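Local coordinates for protein LbaCas13a H328A (C2c2) (Lachnospiraceae bacterium NK4A179, PDB 5WLH) that binds precursor CRISPR RNA and, as an RNA-guided Cas13a nuclease, probably cleaves RNA once a target pairs with its guide, at residues F508-L513 / S525-L530; K531-M536 / D588-T593; T558-I563 / F576-Y581. One frame throughout, in Å; residues are numbered along the deposited sequence.

Interaction 1. Residues F508-L513 / S525-L530; sequences FAARHL and SDFLLL
Leu513 and Ala510, one turn apart on helix 486-517, face Phe527 and Leu528 of a short 3-10 turn opened by an Asx turn at Asp526, in what is probably a HEPN nuclease domain of this Cas13a protein. Leu513 points toward the turn from its first bond. Its CB lies 4.1 Å from Phe527 CE2, and its CG comes closer, 3.8 Å from the same ring carbon. At the fork the two methyls part: CD2 stays at the edge of the Phe527 ring, near its plane and again next to CE2, while CD1 turns to Leu592 of helix 588-602. The Phe527 side chain crosses that of Leu513 at about a right angle; with CG anti to the backbone N (chi1 172°) the ring is held against Leu513 and the Ala510 carbonyl, and CZ reaches Leu592 as well. On the same side of the ring as CE2, but nearer CG, Phe527 CD2 lies in van der Waals contact with Ala510 O at 3.5 Å.

Ala510 suits its place because the turn comes so near. Its CB sits against the branched end of Leu528, 3.6 Å from CG and 3.7 Å from CD2, and a side chain of one carbon fills this narrow approach. Leu528 in turn offers a compact, wholly apolar fork for a contact that crosses without any hydrogen bond.

Backbone bonds hold the turn, and Asp526 ties it to Arg603. Leu529 N bonds to Asp526 O, and Leu530 N to Phe527 O, as a 3-10 turn requires. Asp526 OD2 forms a salt bridge with Arg603, which opens an Arg-x4-His sequence like that of HEPN ribonucleases. The other oxygen, Asp526 OD1, accepts from Leu528 N at 3.1 Å, the donor standing 45° out of the carboxylate plane.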
loop_
_atom_site.group_PDB
_atom_site.type_symbol
_atom_site.label_atom_id
_atom_site.label_comp_id
_atom_site.label_asym_id
_atom_site.label_seq_id
_atom_site.Cartn_x
_atom_site.Cartn_y
_atom_site.Cartn_z
ATOM N N PHE A 508 -10.438 -14.776 0.110
ATOM C CA PHE A 508 -11.205 -14.843 -1.127
ATOM C C PHE A 508 -11.398 -16.281 -1.584
ATOM O O PHE A 508 -12.446 -16.623 -2.142
ATOM C CB PHE A 508 -10.534 -14.032 -2.242
ATOM C CG PHE A 508 -10.899 -12.567 -2.217
ATOM C CD1 PHE A 508 -12.165 -12.148 -2.611
ATOM C CD2 PHE A 508 -9.987 -11.615 -1.786
ATOM C CE1 PHE A 508 -12.515 -10.797 -2.582
ATOM C CE2 PHE A 508 -10.328 -10.254 -1.749
ATOM C CZ PHE A 508 -11.584 -9.848 -2.145
ATOM N N ALA A 509 -10.385 -17.124 -1.399
ATOM C CA ALA A 509 -10.536 -18.517 -1.788
ATOM C C ALA A 509 -11.646 -19.165 -0.980
ATOM O O ALA A 509 -12.476 -19.904 -1.526
ATOM C CB ALA A 509 -9.218 -19.270 -1.586
ATOM N N ALA A 510 -11.679 -18.881 0.325
ATOM C CA ALA A 510 -12.742 -19.406 1.179
ATOM C C ALA A 510 -14.101 -18.890 0.731
ATOM O O ALA A 510 -15.072 -19.652 0.633
ATOM C CB ALA A 510 -12.466 -19.029 2.637
ATOM N N ARG A 511 -14.191 -17.586 0.457
ATOM C CA ARG A 511 -15.432 -17.012 -0.050
ATOM C C ARG A 511 -15.885 -17.716 -1.324
ATOM O O ARG A 511 -17.050 -18.125 -1.447
ATOM C CB ARG A 511 -15.247 -15.509 -0.305
ATOM C CG ARG A 511 -16.467 -14.859 -0.945
ATOM C CD ARG A 511 -17.707 -15.112 -0.074
ATOM N NE ARG A 511 -18.873 -14.380 -0.559
ATOM C CZ ARG A 511 -20.013 -14.289 0.114
ATOM N NH1 ARG A 511 -20.139 -14.897 1.293
ATOM N NH2 ARG A 511 -21.023 -13.593 -0.386
ATOM N N HIS A 512 -14.980 -17.857 -2.301
ATOM C CA HIS A 512 -15.380 -18.464 -3.563
ATOM C C HIS A 512 -15.829 -19.905 -3.365
ATOM O O HIS A 512 -16.866 -20.314 -3.895
ATOM C CB HIS A 512 -14.253 -18.363 -4.581
ATOM C CG HIS A 512 -13.912 -16.948 -4.912
ATOM N ND1 HIS A 512 -12.683 -16.562 -5.399
ATOM C CD2 HIS A 512 -14.645 -15.818 -4.796
ATOM C CE1 HIS A 512 -12.676 -15.253 -5.578
ATOM N NE2 HIS A 512 -13.854 -14.777 -5.217
ATOM N N LEU A 513 -15.068 -20.689 -2.605
ATOM C CA LEU A 513 -15.482 -22.071 -2.372
ATOM C C LEU A 513 -16.812 -22.126 -1.633
ATOM O O LEU A 513 -17.645 -23.000 -1.900
ATOM C CB LEU A 513 -14.413 -22.825 -1.586
ATOM C CG LEU A 513 -14.735 -24.286 -1.211
ATOM C CD1 LEU A 513 -15.169 -25.105 -2.429
ATOM C CD2 LEU A 513 -13.526 -24.911 -0.566
ATOM N N SER A 525 -20.942 -17.546 10.193
ATOM C CA SER A 525 -20.637 -16.769 8.996
ATOM C C SER A 525 -19.245 -17.038 8.442
ATOM O O SER A 525 -18.898 -16.490 7.394
ATOM C CB SER A 525 -20.786 -15.270 9.288
ATOM O OG SER A 525 -20.173 -14.938 10.520
ATOM N N ASP A 526 -18.438 -17.854 9.110
ATOM C CA ASP A 526 -17.084 -18.145 8.650
ATOM C C ASP A 526 -17.085 -19.563 8.089
ATOM O O ASP A 526 -17.060 -20.540 8.842
ATOM C CB ASP A 526 -16.073 -17.958 9.776
ATOM C CG ASP A 526 -14.622 -18.030 9.286
ATOM O OD1 ASP A 526 -14.396 -18.421 8.120
ATOM O OD2 ASP A 526 -13.721 -17.695 10.078
ATOM N N PHE A 527 -17.103 -19.661 6.755
ATOM C CA PHE A 527 -17.047 -20.954 6.077
ATOM C C PHE A 527 -15.928 -21.839 6.607
ATOM O O PHE A 527 -16.119 -23.047 6.813
ATOM C CB PHE A 527 -16.860 -20.728 4.575
ATOM C CG PHE A 527 -16.604 -21.986 3.808
ATOM C CD1 PHE A 527 -17.552 -22.995 3.787
ATOM C CD2 PHE A 527 -15.425 -22.162 3.109
ATOM C CE1 PHE A 527 -17.333 -24.151 3.086
ATOM C CE2 PHE A 527 -15.196 -23.329 2.396
ATOM C CZ PHE A 527 -16.153 -24.329 2.390
ATOM N N LEU A 528 -14.739 -21.264 6.814
ATOM C CA LEU A 528 -13.586 -22.063 7.209
ATOM C C LEU A 528 -13.726 -22.672 8.596
ATOM O O LEU A 528 -12.999 -23.609 8.920
ATOM C CB LEU A 528 -12.318 -21.220 7.176
ATOM C CG LEU A 528 -11.944 -20.750 5.778
ATOM C CD1 LEU A 528 -10.565 -20.033 5.810
ATOM C CD2 LEU A 528 -11.937 -21.919 4.807
ATOM N N LEU A 529 -14.620 -22.163 9.419
ATOM C CA LEU A 529 -14.774 -22.706 10.758
ATOM C C LEU A 529 -15.900 -23.725 10.856
ATOM O O LEU A 529 -16.137 -24.258 11.948
ATOM C CB LEU A 529 -14.986 -21.570 11.762
ATOM C CG LEU A 529 -13.749 -20.664 11.864
ATOM C CD1 LEU A 529 -13.912 -19.684 12.992
ATOM C CD2 LEU A 529 -12.450 -21.506 12.015
ATOM N N LEU A 530 -16.580 -24.029 9.751
ATOM C CA LEU A 530 -17.568 -25.102 9.783
ATOM C C LEU A 530 -16.877 -26.425 10.075
ATOM O O LEU A 530 -15.714 -26.633 9.726
ATOM C CB LEU A 530 -18.346 -25.184 8.466
ATOM C CG LEU A 530 -19.191 -23.961 8.071
ATOM C CD1 LEU A 530 -20.044 -24.267 6.848
ATOM C CD2 LEU A 530 -20.051 -23.441 9.225
#

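Interaction 2. Residues K531-M536 / D588-T593; sequences KPKGTM and DVDFLT
Pro532 and Lys533 set the first half of a type I beta turn, Pro532 to Thr535, against the opening turns of helix 588-602. The CA atoms of Pro532 and Thr593 are 6.3 Å apart, and those of Lys533 and Val589 7.0 Å. Within the turn, Pro532 O accepts from both Thr535 N and Thr535 OG1 on the same face of its plane, the hydroxyl at 2.8 Å, a reason for threonine to close the turn.

Lys533 carries the contact. Its CB packs on Val589 CG1 at 3.8 Å; with CG between the backbone N and the carbonyl carbon (chi1 68°), the extended chain slants back toward the start of the helix and crosses Asp590 at about a right angle. Lys533 NZ ends 2.6 Å from Asp590 OD2, a salt bridge made through the syn lone pair of that oxygen. Gly585 O also accepts from the ammonium group, and Asp587 N donates to Asp590 OD2, so both ends of the bridge have a second partner. A methionine in place of Lys533 would probably leave the Asp590 carboxylate without this countercharge and Gly585 O without this donor.

Between the backbones one water joins three groups: it accepts from Lys533 N at 3.1 Å, donates to Asp590 OD1 at 3.2 Å and lies 2.9 Å from Thr593 OG1.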
loop_
_atom_site.group_PDB
_atom_site.type_symbol
_atom_site.label_atom_id
_atom_site.label_comp_id
_atom_site.label_asym_id
_atom_site.label_seq_id
_atom_site.Cartn_x
_atom_site.Cartn_y
_atom_site.Cartn_z
ATOM N N LYS A 531 -17.598 -27.315 10.746
ATOM C CA LYS A 531 -17.036 -28.548 11.266
ATOM C C LYS A 531 -17.440 -29.740 10.408
ATOM O O LYS A 531 -18.464 -29.703 9.719
ATOM C CB LYS A 531 -17.489 -28.753 12.719
ATOM C CG LYS A 531 -16.925 -27.709 13.678
ATOM C CD LYS A 531 -15.438 -27.932 13.933
ATOM C CE LYS A 531 -14.781 -26.708 14.568
ATOM N NZ LYS A 531 -14.313 -25.695 13.558
ATOM N N PRO A 532 -16.650 -30.820 10.418
ATOM C CA PRO A 532 -16.919 -31.944 9.515
ATOM C C PRO A 532 -18.246 -32.628 9.825
ATOM O O PRO A 532 -18.832 -32.459 10.898
ATOM C CB PRO A 532 -15.740 -32.895 9.766
ATOM C CG PRO A 532 -14.699 -32.066 10.424
ATOM C CD PRO A 532 -15.435 -31.041 11.220
ATOM N N LYS A 533 -18.696 -33.436 8.860
ATOM C CA LYS A 533 -20.065 -33.947 8.852
ATOM C C LYS A 533 -20.405 -34.794 10.076
ATOM O O LYS A 533 -21.586 -34.925 10.404
ATOM C CB LYS A 533 -20.306 -34.764 7.589
ATOM C CG LYS A 533 -19.522 -36.074 7.540
ATOM C CD LYS A 533 -19.699 -36.745 6.194
ATOM C CE LYS A 533 -19.094 -38.145 6.176
ATOM N NZ LYS A 533 -19.232 -38.764 4.823
ATOM N N GLY A 534 -19.418 -35.381 10.740
ATOM C CA GLY A 534 -19.683 -36.209 11.899
ATOM C C GLY A 534 -19.676 -35.480 13.226
ATOM O O GLY A 534 -19.706 -36.130 14.276
ATOM N N THR A 535 -19.638 -34.147 13.221
ATOM C CA THR A 535 -19.481 -33.388 14.457
ATOM C C THR A 535 -20.825 -33.236 15.153
ATOM O O THR A 535 -21.755 -32.624 14.607
ATOM C CB THR A 535 -18.872 -32.013 14.186
ATOM O OG1 THR A 535 -17.683 -32.161 13.407
ATOM C CG2 THR A 535 -18.518 -31.325 15.509
ATOM N N MET A 536 -20.922 -33.784 16.360
ATOM C CA MET A 536 -22.141 -33.755 17.153
ATOM C C MET A 536 -22.071 -32.678 18.233
ATOM O O MET A 536 -20.994 -32.252 18.654
ATOM C CB MET A 536 -22.388 -35.128 17.790
ATOM C CG MET A 536 -22.269 -36.281 16.795
ATOM S SD MET A 536 -23.454 -36.123 15.444
ATOM C CE MET A 536 -24.964 -36.743 16.220
ATOM N N ASP A 588 -18.818 -36.687 -0.906
ATOM C CA ASP A 588 -18.500 -35.366 -1.437
ATOM C C ASP A 588 -18.500 -34.290 -0.357
ATOM O O ASP A 588 -17.880 -33.243 -0.549
ATOM C CB ASP A 588 -19.471 -35.019 -2.564
ATOM C CG ASP A 588 -19.242 -35.879 -3.798
ATOM O OD1 ASP A 588 -18.063 -36.115 -4.154
ATOM O OD2 ASP A 588 -20.234 -36.322 -4.417
ATOM N N VAL A 589 -19.160 -34.534 0.777
ATOM C CA VAL A 589 -19.068 -33.614 1.906
ATOM C C VAL A 589 -17.660 -33.625 2.493
ATOM O O VAL A 589 -17.138 -32.583 2.907
ATOM C CB VAL A 589 -20.127 -33.961 2.965
ATOM C CG1 VAL A 589 -19.977 -33.066 4.158
ATOM C CG2 VAL A 589 -21.530 -33.827 2.370
ATOM N N ASP A 590 -17.019 -34.793 2.536
ATOM C CA ASP A 590 -15.632 -34.842 2.990
ATOM C C ASP A 590 -14.699 -34.219 1.964
ATOM O O ASP A 590 -13.650 -33.671 2.325
ATOM C CB ASP A 590 -15.224 -36.282 3.279
ATOM C CG ASP A 590 -16.183 -36.971 4.233
ATOM O OD1 ASP A 590 -16.078 -36.739 5.459
ATOM O OD2 ASP A 590 -17.055 -37.720 3.750
ATOM N N PHE A 591 -15.065 -34.306 0.686
ATOM C CA PHE A 591 -14.341 -33.592 -0.358
ATOM C C PHE A 591 -14.360 -32.089 -0.096
ATOM O O PHE A 591 -13.305 -31.441 -0.065
ATOM C CB PHE A 591 -14.961 -33.920 -1.717
ATOM C CG PHE A 591 -14.200 -33.376 -2.894
ATOM C CD1 PHE A 591 -12.863 -33.040 -2.787
ATOM C CD2 PHE A 591 -14.832 -33.217 -4.119
ATOM C CE1 PHE A 591 -12.166 -32.544 -3.878
ATOM C CE2 PHE A 591 -14.141 -32.723 -5.220
ATOM C CZ PHE A 591 -12.802 -32.380 -5.091
ATOM N N LEU A 592 -15.556 -31.528 0.118
ATOM C CA LEU A 592 -15.682 -30.114 0.474
ATOM C C LEU A 592 -14.901 -29.785 1.739
ATOM O O LEU A 592 -14.229 -28.745 1.820
ATOM C CB LEU A 592 -17.155 -29.758 0.663
ATOM C CG LEU A 592 -17.436 -28.335 1.142
ATOM C CD1 LEU A 592 -16.911 -27.380 0.070
ATOM C CD2 LEU A 592 -18.922 -28.127 1.381
ATOM N N THR A 593 -14.976 -30.667 2.736
ATOM C CA THR A 593 -14.314 -30.431 4.010
ATOM C C THR A 593 -12.802 -30.440 3.854
ATOM O O THR A 593 -12.096 -29.655 4.500
ATOM C CB THR A 593 -14.769 -31.487 5.029
ATOM O OG1 THR A 593 -16.076 -31.148 5.494
ATOM C CG2 THR A 593 -13.818 -31.545 6.217
HETATM O O HOH W 1 -16.957 -33.753 6.366
#

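Interaction 3. Residues T558-I563 / F576-Y581; sequences TLRDTI and FPFDKY
An arginine whose CD methylene lies over a phenylalanine ring joins the first turn of helix 559-564 to the short, weakly bonded helix near 578-581: Arg560 reaches across to Phe578. With CG anti to the backbone N the Arg560 chain runs straight out from its helix, then bends at chi3 (-63°). The methylene CD, made slightly acidic by the neighbouring NE, sits over the ring face in a CH-pi contact, 4.2 Å from the centroid and 17° off the normal. Beyond it the guanidinium slides on toward the Phe578 backbone, its plane 35° from that of the ring and one face over Phe578 CB, which NH1 approaches to 3.5 Å. On the opposite face of the Phe578 ring, Phe576 CD2 stands over the centre.

Two carboxylates lie near the charge. Asp588 at the start of helix 588-602 forms a salt bridge with Arg560 NE, fixing how the guanidinium turns. Asp579 OD1 lies at the guanidinium edge, 4.0 Å from Arg560 NH2, near enough for attraction but beyond a salt bridge. While Asp588 holds NE, the link from helix 559-564 to the 576-581 segment is a CH-pi contact of an arginine methylene on a phenylalanine face.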
loop_
_atom_site.group_PDB
_atom_site.type_symbol
_atom_site.label_atom_id
_atom_site.label_comp_id
_atom_site.label_asym_id
_atom_site.label_seq_id
_atom_site.Cartn_x
_atom_site.Cartn_y
_atom_site.Cartn_z
ATOM N N THR A 558 -25.532 -32.219 -5.738
ATOM C CA THR A 558 -24.694 -31.677 -6.803
ATOM C C THR A 558 -23.373 -31.132 -6.275
ATOM O O THR A 558 -22.652 -30.450 -7.013
ATOM C CB THR A 558 -25.431 -30.580 -7.572
ATOM O OG1 THR A 558 -25.815 -29.546 -6.661
ATOM C CG2 THR A 558 -26.664 -31.150 -8.267
ATOM N N LEU A 559 -23.037 -31.454 -5.024
ATOM C CA LEU A 559 -21.886 -30.859 -4.353
ATOM C C LEU A 559 -20.591 -31.087 -5.128
ATOM O O LEU A 559 -19.824 -30.145 -5.353
ATOM C CB LEU A 559 -21.774 -31.427 -2.939
ATOM C CG LEU A 559 -20.595 -30.877 -2.144
ATOM C CD1 LEU A 559 -20.609 -29.325 -2.182
ATOM C CD2 LEU A 559 -20.621 -31.402 -0.706
ATOM N N ARG A 560 -20.316 -32.334 -5.529
ATOM C CA ARG A 560 -19.078 -32.592 -6.259
ATOM C C ARG A 560 -19.031 -31.821 -7.569
ATOM O O ARG A 560 -17.995 -31.238 -7.912
ATOM C CB ARG A 560 -18.896 -34.079 -6.537
ATOM C CG ARG A 560 -17.614 -34.371 -7.300
ATOM C CD ARG A 560 -17.548 -35.808 -7.762
ATOM N NE ARG A 560 -17.533 -36.707 -6.620
ATOM C CZ ARG A 560 -17.424 -38.025 -6.706
ATOM N NH1 ARG A 560 -17.331 -38.610 -7.897
ATOM N NH2 ARG A 560 -17.413 -38.753 -5.599
ATOM N N ASP A 561 -20.132 -31.818 -8.327
ATOM C CA ASP A 561 -20.121 -31.089 -9.589
ATOM C C ASP A 561 -20.008 -29.587 -9.352
ATOM O O ASP A 561 -19.387 -28.879 -10.155
ATOM C CB ASP A 561 -21.378 -31.417 -10.405
ATOM C CG ASP A 561 -21.292 -32.777 -11.102
ATOM O OD1 ASP A 561 -20.296 -33.508 -10.892
ATOM O OD2 ASP A 561 -22.232 -33.117 -11.853
ATOM N N THR A 562 -20.594 -29.082 -8.263
ATOM C CA THR A 562 -20.444 -27.667 -7.930
ATOM C C THR A 562 -18.989 -27.333 -7.609
ATOM O O THR A 562 -18.439 -26.351 -8.128
ATOM C CB THR A 562 -21.356 -27.302 -6.762
ATOM O OG1 THR A 562 -22.700 -27.678 -7.081
ATOM C CG2 THR A 562 -21.301 -25.799 -6.488
ATOM N N ILE A 563 -18.342 -28.154 -6.778
ATOM C CA ILE A 563 -16.926 -27.934 -6.465
ATOM C C ILE A 563 -16.097 -27.930 -7.742
ATOM O O ILE A 563 -15.210 -27.089 -7.929
ATOM C CB ILE A 563 -16.418 -29.008 -5.488
ATOM C CG1 ILE A 563 -17.091 -28.884 -4.117
ATOM C CG2 ILE A 563 -14.913 -28.949 -5.380
ATOM C CD1 ILE A 563 -16.874 -30.119 -3.246
ATOM N N PHE A 576 -11.429 -39.301 -13.458
ATOM C CA PHE A 576 -10.677 -39.197 -12.210
ATOM C C PHE A 576 -11.265 -40.138 -11.169
ATOM O O PHE A 576 -12.467 -40.070 -10.894
ATOM C CB PHE A 576 -10.698 -37.762 -11.676
ATOM C CG PHE A 576 -9.753 -37.527 -10.528
ATOM C CD1 PHE A 576 -8.390 -37.385 -10.751
ATOM C CD2 PHE A 576 -10.224 -37.446 -9.234
ATOM C CE1 PHE A 576 -7.516 -37.162 -9.702
ATOM C CE2 PHE A 576 -9.354 -37.227 -8.172
ATOM C CZ PHE A 576 -7.999 -37.088 -8.412
ATOM N N PRO A 577 -10.459 -41.001 -10.558
ATOM C CA PRO A 577 -10.995 -41.993 -9.606
ATOM C C PRO A 577 -11.263 -41.387 -8.233
ATOM O O PRO A 577 -10.544 -41.617 -7.257
ATOM C CB PRO A 577 -9.892 -43.054 -9.589
ATOM C CG PRO A 577 -8.634 -42.261 -9.790
ATOM C CD PRO A 577 -9.000 -41.120 -10.718
ATOM N N PHE A 578 -12.332 -40.591 -8.150
ATOM C CA PHE A 578 -12.688 -39.949 -6.887
ATOM C C PHE A 578 -12.924 -40.978 -5.793
ATOM O O PHE A 578 -12.586 -40.746 -4.626
ATOM C CB PHE A 578 -13.937 -39.086 -7.062
ATOM C CG PHE A 578 -13.676 -37.772 -7.727
ATOM C CD1 PHE A 578 -12.990 -36.765 -7.063
ATOM C CD2 PHE A 578 -14.112 -37.544 -9.025
ATOM C CE1 PHE A 578 -12.746 -35.549 -7.681
ATOM C CE2 PHE A 578 -13.873 -36.328 -9.652
ATOM C CZ PHE A 578 -13.192 -35.333 -8.979
ATOM N N ASP A 579 -13.510 -42.121 -6.150
ATOM C CA ASP A 579 -13.867 -43.102 -5.138
ATOM C C ASP A 579 -12.647 -43.784 -4.546
ATOM O O ASP A 579 -12.722 -44.273 -3.415
ATOM C CB ASP A 579 -14.837 -44.121 -5.728
ATOM C CG ASP A 579 -16.247 -43.573 -5.834
ATOM O OD1 ASP A 579 -16.596 -42.673 -5.035
ATOM O OD2 ASP A 579 -17.000 -44.027 -6.720
ATOM N N LYS A 580 -11.525 -43.812 -5.269
ATOM C CA LYS A 580 -10.285 -44.283 -4.667
ATOM C C LYS A 580 -9.908 -43.431 -3.466
ATOM O O LYS A 580 -9.376 -43.948 -2.476
ATOM C CB LYS A 580 -9.159 -44.291 -5.704
ATOM C CG LYS A 580 -7.778 -44.450 -5.095
ATOM C CD LYS A 580 -6.659 -44.523 -6.123
ATOM C CE LYS A 580 -5.319 -44.779 -5.413
ATOM N NZ LYS A 580 -4.242 -45.300 -6.313
ATOM N N TYR A 581 -10.211 -42.133 -3.513
ATOM C CA TYR A 581 -9.848 -41.214 -2.442
ATOM C C TYR A 581 -10.970 -40.968 -1.448
ATOM O O TYR A 581 -10.694 -40.693 -0.278
ATOM C CB TYR A 581 -9.383 -39.880 -3.039
ATOM C CG TYR A 581 -8.292 -40.072 -4.053
ATOM C CD1 TYR A 581 -6.986 -40.321 -3.655
ATOM C CD2 TYR A 581 -8.569 -40.038 -5.410
ATOM C CE1 TYR A 581 -5.981 -40.519 -4.590
ATOM C CE2 TYR A 581 -7.577 -40.232 -6.345
ATOM C CZ TYR A 581 -6.287 -40.474 -5.931
ATOM O OH TYR A 581 -5.313 -40.663 -6.874
#

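Interactions 1 and 2 follow each other along the chain, while interaction 3 is nested inside the loop closed by interaction 2. Helix 588-602 is shared by all three: it supplies one side of interaction 2 and touches both of the others, Phe591 packing on Ile563 of interaction 3. Chemistry follows depth. Interaction 1, buried and about 12 Å from the bound RNA at the nearest atoms, crosses by apolar packing alone. Interaction 2, partly buried and about 21 Å from the RNA, adds a salt bridge and a water. Interaction 3, also partly buried, crosses by a CH-pi contact and has no hydrogen bond between its own segments, its arginine borrowing an aspartate from interaction 2.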